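Oxidoreductase protein (Agrobacterium radiobacter, PDB 5UI9) probably catalyses NAD-dependent oxidation or reduction of a small hydroxy-acid substrate, as a member of the GFO/IDH/MocA oxidoreductase family. Local coordinates at residues H22-V27 / F70-T75; A61-G66 / A88-P93. All coordinates share one frame; numbering follows the deposited sequence.

Contact 1 (H22-V27 / F70-T75); sequences HAWKDV and FVDIAT. With MG (magnesium ion), chain E; NAD (nicotinamide-adenine-dinucleotide), chain C.
With CG of W24 anti to its own carbonyl carbon (chi1 -77°), the indole reaches across from helix 17-26 to strand 70-73, where D72 meets it with CG set anti to the backbone N (chi1 -164°). This is a helix packing on the parallel sheet of the NAD-binding Rossmann fold. The indole NE1 gives its hydrogen to D72 OD2 at 2.8 Å, nearly straight at 162° and in the plane of the ring. The carboxylate is met differently: its plane stands nearly perpendicular to the indole, and NE1 comes in from above it. The same OD2 also accepts Q20 NE2, so two donors hold the buried carboxylate oxygen. Over one face of the benzo half, toward its rim, lies F70 CE2, 3.5 Å from W24 CH2; the two rings meet obliquely. Helix 289-308 adds Q299 and T303 against W24. Past the strand's end the chain reaches the cofactor, T75 laying CG2 3.5 Å from C4A of the NAD adenine. At the other end of the contact the backbone turns to metal: W24 O (2.4 Å), V27 O (2.3 Å), A30 O and a water all bind the magnesium ion.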
loop_
_atom_site.group_PDB
_atom_site.type_symbol
_atom_site.label_atom_id
_atom_site.label_comp_id
_atom_site.label_asym_id
_atom_site.label_seq_id
_atom_site.Cartn_x
_atom_site.Cartn_y
_atom_site.Cartn_z
ATOM N N HIS A 22 27.781 20.325 -11.306
ATOM C CA HIS A 22 27.033 20.913 -12.429
ATOM C C HIS A 22 26.027 21.925 -11.902
ATOM O O HIS A 22 25.963 23.057 -12.388
ATOM C CB HIS A 22 26.271 19.859 -13.242
ATOM C CG HIS A 22 27.116 19.084 -14.207
ATOM N ND1 HIS A 22 27.805 19.682 -15.238
ATOM C CD2 HIS A 22 27.331 17.753 -14.336
ATOM C CE1 HIS A 22 28.438 18.757 -15.938
ATOM N NE2 HIS A 22 28.166 17.578 -15.412
ATOM N N ALA A 23 25.254 21.513 -10.898
ATOM C CA ALA A 23 24.216 22.375 -10.322
ATOM C C ALA A 23 24.771 23.662 -9.699
ATOM O O ALA A 23 24.164 24.721 -9.842
ATOM C CB ALA A 23 23.391 21.610 -9.301
ATOM N N TRP A 24 25.912 23.573 -9.020
ATOM C CA TRP A 24 26.528 24.772 -8.423
ATOM C C TRP A 24 26.887 25.833 -9.465
ATOM O O TRP A 24 26.815 27.027 -9.178
ATOM C CB TRP A 24 27.767 24.429 -7.585
ATOM C CG TRP A 24 27.458 23.845 -6.245
ATOM C CD1 TRP A 24 27.887 22.647 -5.767
ATOM C CD2 TRP A 24 26.678 24.436 -5.201
ATOM N NE1 TRP A 24 27.413 22.444 -4.498
ATOM C CE2 TRP A 24 26.667 23.527 -4.126
ATOM C CE3 TRP A 24 25.975 25.638 -5.073
ATOM C CZ2 TRP A 24 25.980 23.779 -2.943
ATOM C CZ3 TRP A 24 25.297 25.888 -3.898
ATOM C CH2 TRP A 24 25.304 24.966 -2.846
ATOM N N LYS A 25 27.269 25.398 -10.662
ATOM C CA LYS A 25 27.520 26.311 -11.777
ATOM C C LYS A 25 26.232 27.060 -12.147
ATOM O O LYS A 25 26.245 28.287 -12.232
ATOM C CB LYS A 25 28.128 25.543 -12.966
ATOM C CG LYS A 25 28.437 26.376 -14.208
ATOM C CD LYS A 25 29.840 26.121 -14.770
ATOM C CE LYS A 25 30.147 24.654 -15.074
ATOM N NZ LYS A 25 29.135 24.024 -15.960
ATOM N N ASP A 26 25.130 26.323 -12.309
ATOM C CA ASP A 26 23.800 26.912 -12.572
ATOM C C ASP A 26 23.234 27.760 -11.426
ATOM O O ASP A 26 22.421 28.632 -11.676
ATOM C CB ASP A 26 22.755 25.821 -12.881
ATOM C CG ASP A 26 22.934 25.170 -14.250
ATOM O OD1 ASP A 26 23.720 25.660 -15.092
ATOM O OD2 ASP A 26 22.258 24.141 -14.481
ATOM N N VAL A 27 23.603 27.479 -10.178
ATOM C CA VAL A 27 23.083 28.251 -9.040
ATOM C C VAL A 27 23.499 29.715 -9.180
ATOM O O VAL A 27 24.666 30.006 -9.448
ATOM C CB VAL A 27 23.582 27.706 -7.671
ATOM C CG1 VAL A 27 23.330 28.708 -6.539
ATOM C CG2 VAL A 27 22.931 26.360 -7.345
ATOM N N PHE A 70 30.872 28.336 2.538
ATOM C CA PHE A 70 30.157 27.126 2.936
ATOM C C PHE A 70 30.836 25.872 2.438
ATOM O O PHE A 70 31.710 25.917 1.561
ATOM C CB PHE A 70 28.705 27.171 2.463
ATOM C CG PHE A 70 28.546 27.086 0.972
ATOM C CD1 PHE A 70 28.550 28.236 0.194
ATOM C CD2 PHE A 70 28.369 25.849 0.344
ATOM C CE1 PHE A 70 28.394 28.163 -1.183
ATOM C CE2 PHE A 70 28.210 25.769 -1.033
ATOM C CZ PHE A 70 28.218 26.926 -1.798
ATOM N N VAL A 71 30.421 24.750 3.011
ATOM C CA VAL A 71 30.959 23.454 2.646
ATOM C C VAL A 71 29.818 22.536 2.194
ATOM O O VAL A 71 28.745 22.528 2.800
ATOM C CB VAL A 71 31.817 22.856 3.796
ATOM C CG1 VAL A 71 30.990 22.522 5.036
ATOM C CG2 VAL A 71 32.573 21.632 3.312
ATOM N N ASP A 72 30.055 21.807 1.102
ATOM C CA ASP A 72 29.127 20.823 0.559
ATOM C C ASP A 72 29.749 19.431 0.715
ATOM O O ASP A 72 30.689 19.069 0.007
ATOM C CB ASP A 72 28.828 21.136 -0.914
ATOM C CG ASP A 72 27.580 20.416 -1.447
ATOM O OD1 ASP A 72 26.743 19.928 -0.651
ATOM O OD2 ASP A 72 27.434 20.355 -2.685
ATOM N N ILE A 73 29.221 18.659 1.660
ATOM C CA ILE A 73 29.755 17.336 1.972
ATOM C C ILE A 73 28.985 16.287 1.166
ATOM O O ILE A 73 27.821 15.990 1.466
ATOM C CB ILE A 73 29.675 17.063 3.490
ATOM C CG1 ILE A 73 30.514 18.103 4.259
ATOM C CG2 ILE A 73 30.156 15.656 3.817
ATOM C CD1 ILE A 73 30.059 18.341 5.683
ATOM N N ALA A 74 29.642 15.755 0.132
ATOM C CA ALA A 74 29.077 14.713 -0.733
ATOM C C ALA A 74 29.800 13.366 -0.612
ATOM O O ALA A 74 29.784 12.554 -1.550
ATOM C CB ALA A 74 29.088 15.188 -2.175
ATOM N N THR A 75 30.420 13.116 0.539
ATOM C CA THR A 75 31.051 11.824 0.800
ATOM C C THR A 75 29.986 10.809 1.206
ATOM O O THR A 75 28.834 11.163 1.440
ATOM C CB THR A 75 32.092 11.894 1.939
ATOM O OG1 THR A 75 31.447 12.236 3.171
ATOM C CG2 THR A 75 33.177 12.913 1.631
HETATM MG MG MG E . 26.890 29.317 -9.710
HETATM P PA NAD C . 31.117 7.647 -4.028
HETATM O O1A NAD C . 31.840 6.560 -3.261
HETATM O O2A NAD C . 30.984 7.556 -5.523
HETATM O O5B NAD C . 31.802 9.049 -3.677
HETATM C C5B NAD C . 32.325 9.356 -2.391
HETATM C C4B NAD C . 33.629 10.109 -2.605
HETATM O O4B NAD C . 34.030 10.693 -1.371
HETATM C C3B NAD C . 34.763 9.201 -3.057
HETATM O O3B NAD C . 35.390 9.765 -4.217
HETATM C C2B NAD C . 35.711 9.125 -1.869
HETATM O O2B NAD C . 37.076 9.056 -2.283
HETATM C C1B NAD C . 35.410 10.418 -1.131
HETATM N N9A NAD C . 35.605 10.435 0.337
HETATM C C8A NAD C . 35.135 9.558 1.246
HETATM N N7A NAD C . 35.496 9.943 2.498
HETATM C C5A NAD C . 36.192 11.091 2.398
HETATM C C6A NAD C . 36.869 12.041 3.321
HETATM N N6A NAD C . 36.878 11.841 4.656
HETATM N N1A NAD C . 37.476 13.125 2.781
HETATM C C2A NAD C . 37.493 13.359 1.452
HETATM N N3A NAD C . 36.900 12.538 0.564
HETATM C C4A NAD C . 36.248 11.415 0.967
HETATM O O3 NAD C . 29.661 7.831 -3.372
HETATM P PN NAD C . 28.390 8.442 -4.161
HETATM O O1N NAD C . 27.700 7.356 -4.948
HETATM O O2N NAD C . 28.802 9.710 -4.865
HETATM O O5D NAD C . 27.462 8.774 -2.904
HETATM C C5D NAD C . 27.890 9.724 -1.937
HETATM C C4D NAD C . 26.698 10.088 -1.072
HETATM O O4D NAD C . 25.687 10.658 -1.909
HETATM C C3D NAD C . 26.097 8.872 -0.382
HETATM O O3D NAD C . 25.880 9.156 1.005
HETATM C C2D NAD C . 24.789 8.624 -1.114
HETATM O O2D NAD C . 23.750 8.143 -0.260
HETATM C C1D NAD C . 24.441 10.005 -1.666
HETATM N N1N NAD C . 23.607 10.020 -2.882
HETATM C C2N NAD C . 22.572 10.879 -2.896
HETATM C C3N NAD C . 21.717 10.990 -3.982
HETATM C C7N NAD C . 20.584 11.977 -3.907
HETATM O O7N NAD C . 20.751 13.030 -3.297
HETATM N N7N NAD C . 19.418 11.707 -4.499
HETATM C C4N NAD C . 21.946 10.177 -5.093
HETATM C C5N NAD C . 23.026 9.291 -5.075
HETATM C C6N NAD C . 23.855 9.234 -3.954
HETATM O O HOH W 1 27.333 31.379 -10.706
#

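Contact 2 (A61-G66 / A88-P93)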
loop_
_atom_site.group_PDB
_atom_site.type_symbol
_atom_site.label_atom_id
_atom_site.label_comp_id
_atom_site.label_asym_id
_atom_site.label_seq_id
_atom_site.Cartn_x
_atom_site.Cartn_y
_atom_site.Cartn_z
ATOM N N ALA A 61 43.256 20.096 5.865
ATOM C CA ALA A 61 44.050 21.114 5.174
ATOM C C ALA A 61 43.155 22.154 4.491
ATOM O O ALA A 61 43.418 23.354 4.581
ATOM C CB ALA A 61 44.978 20.465 4.155
ATOM N N LEU A 62 42.110 21.681 3.812
ATOM C CA LEU A 62 41.103 22.552 3.199
ATOM C C LEU A 62 40.581 23.578 4.202
ATOM O O LEU A 62 40.634 24.777 3.942
ATOM C CB LEU A 62 39.946 21.716 2.627
ATOM C CG LEU A 62 38.678 22.424 2.135
ATOM C CD1 LEU A 62 38.949 23.197 0.855
ATOM C CD2 LEU A 62 37.564 21.408 1.930
ATOM N N PHE A 63 40.100 23.101 5.346
ATOM C CA PHE A 63 39.586 23.991 6.394
ATOM C C PHE A 63 40.653 24.927 6.979
ATOM O O PHE A 63 40.350 26.073 7.295
ATOM C CB PHE A 63 38.902 23.195 7.513
ATOM C CG PHE A 63 37.514 22.733 7.167
ATOM C CD1 PHE A 63 36.470 23.649 7.064
ATOM C CD2 PHE A 63 37.240 21.389 6.942
ATOM C CE1 PHE A 63 35.189 23.234 6.747
ATOM C CE2 PHE A 63 35.957 20.970 6.624
ATOM C CZ PHE A 63 34.932 21.896 6.523
ATOM N N ALA A 64 41.885 24.440 7.112
ATOM C CA ALA A 64 42.996 25.256 7.610
ATOM C C ALA A 64 43.290 26.444 6.690
ATOM O O ALA A 64 43.457 27.562 7.167
ATOM C CB ALA A 64 44.243 24.406 7.794
ATOM N N ASP A 65 43.339 26.193 5.380
ATOM C CA ASP A 65 43.503 27.261 4.379
ATOM C C ASP A 65 42.280 28.178 4.300
ATOM O O ASP A 65 42.424 29.385 4.101
ATOM C CB ASP A 65 43.781 26.685 2.976
ATOM C CG ASP A 65 45.216 26.212 2.794
ATOM O OD1 ASP A 65 46.044 26.352 3.714
ATOM O OD2 ASP A 65 45.517 25.696 1.701
ATOM N N GLY A 66 41.087 27.597 4.426
ATOM C CA GLY A 66 39.842 28.359 4.396
ATOM C C GLY A 66 39.595 29.002 3.042
ATOM O O GLY A 66 39.936 28.432 2.000
ATOM N N ALA A 88 31.673 22.997 11.854
ATOM C CA ALA A 88 31.196 23.715 13.036
ATOM C C ALA A 88 32.324 24.428 13.794
ATOM O O ALA A 88 32.184 25.605 14.150
ATOM C CB ALA A 88 30.450 22.765 13.957
ATOM N N ALA A 89 33.440 23.722 14.005
ATOM C CA ALA A 89 34.623 24.284 14.673
ATOM C C ALA A 89 35.272 25.418 13.883
ATOM O O ALA A 89 35.790 26.370 14.477
ATOM C CB ALA A 89 35.650 23.190 14.945
ATOM N N HIS A 90 35.243 25.320 12.551
ATOM C CA HIS A 90 35.730 26.406 11.672
ATOM C C HIS A 90 34.664 27.455 11.319
ATOM O O HIS A 90 34.936 28.354 10.521
ATOM C CB HIS A 90 36.348 25.824 10.392
ATOM C CG HIS A 90 37.678 25.182 10.614
ATOM N ND1 HIS A 90 37.815 23.869 11.014
ATOM C CD2 HIS A 90 38.935 25.679 10.513
ATOM C CE1 HIS A 90 39.098 23.581 11.136
ATOM N NE2 HIS A 90 39.799 24.662 10.841
ATOM N N LYS A 91 33.480 27.343 11.934
ATOM C CA LYS A 91 32.330 28.231 11.712
ATOM C C LYS A 91 31.974 28.420 10.234
ATOM O O LYS A 91 31.713 29.532 9.777
ATOM C CB LYS A 91 32.533 29.576 12.426
ATOM C CG LYS A 91 32.540 29.467 13.943
ATOM C CD LYS A 91 32.804 30.816 14.601
ATOM C CE LYS A 91 33.122 30.670 16.086
ATOM N NZ LYS A 91 32.025 29.993 16.840
ATOM N N VAL A 92 31.951 27.304 9.508
ATOM C CA VAL A 92 31.606 27.273 8.096
ATOM C C VAL A 92 30.239 26.599 7.967
ATOM O O VAL A 92 30.083 25.453 8.395
ATOM C CB VAL A 92 32.668 26.495 7.287
ATOM C CG1 VAL A 92 32.232 26.305 5.839
ATOM C CG2 VAL A 92 34.008 27.220 7.354
ATOM N N PRO A 93 29.234 27.312 7.403
ATOM C CA PRO A 93 27.945 26.693 7.095
ATOM C C PRO A 93 28.094 25.432 6.245
ATOM O O PRO A 93 28.908 25.408 5.315
ATOM C CB PRO A 93 27.212 27.788 6.316
ATOM C CG PRO A 93 27.789 29.071 6.845
ATOM C CD PRO A 93 29.185 28.782 7.283
#
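F63 and H90 meet chiefly through a CH-pi contact. The CB of F63 sits over the middle of the imidazole, 3.6 Å from the ring centroid and only 7° off its normal, so it is the root of the phenylalanine, more than its ring, that covers this face of H90. A chi1 of -73° sets CG of H90 beside the backbone N and lays the imidazole against helix 59-65, and its rotation has a polar hold as well, because ND1 is hydrogen-bonded to M86 O one turn back in helix 80-89. The backbone O of F63 also lies 3.5 Å from H90 CD2.

Between the aromatic rings themselves the contact is slight: the planes are near parallel, 25° apart, but slid so far that they barely overlap. The two segments are the C-terminal ends of neighbouring helices in the Rossmann fold, each leading into a strand of the parallel sheet. Helix 80-89 finishes in a Schellman motif, with K91 at positive phi, K91 N bonded to A88 O and V92 N reaching back to A87 O. Past that turn V92 also faces helix 59-65.

Apolar packing comes deeper in, where V92 CB lies at the edge of the phenyl ring, 4.2 Å from F63 CE1. F63 also touches I11, and V92 touches F68.

All the residues that touch in contact 1 are buried, while contact 2, its centre about 16 Å from that of contact 1, runs from a buried phenylalanine to an exposed histidine. Both lie in the same Rossmann domain: strand 70-73 of contact 1 follows helix 59-65 and precedes helix 80-89, the two helices whose ends make contact 2. They join directly where V71 N lies 2.8 Å from P93 O, probably a hydrogen bond from strand 70-73 to the residue just before strand 94-97, with V92 CG1 packed against F70 CA. The chemistry follows depth. Inside, a polar hydrogen bond is combined with ring packing; near the surface, aromatic and aliphatic carbons do most of the touching across the segments.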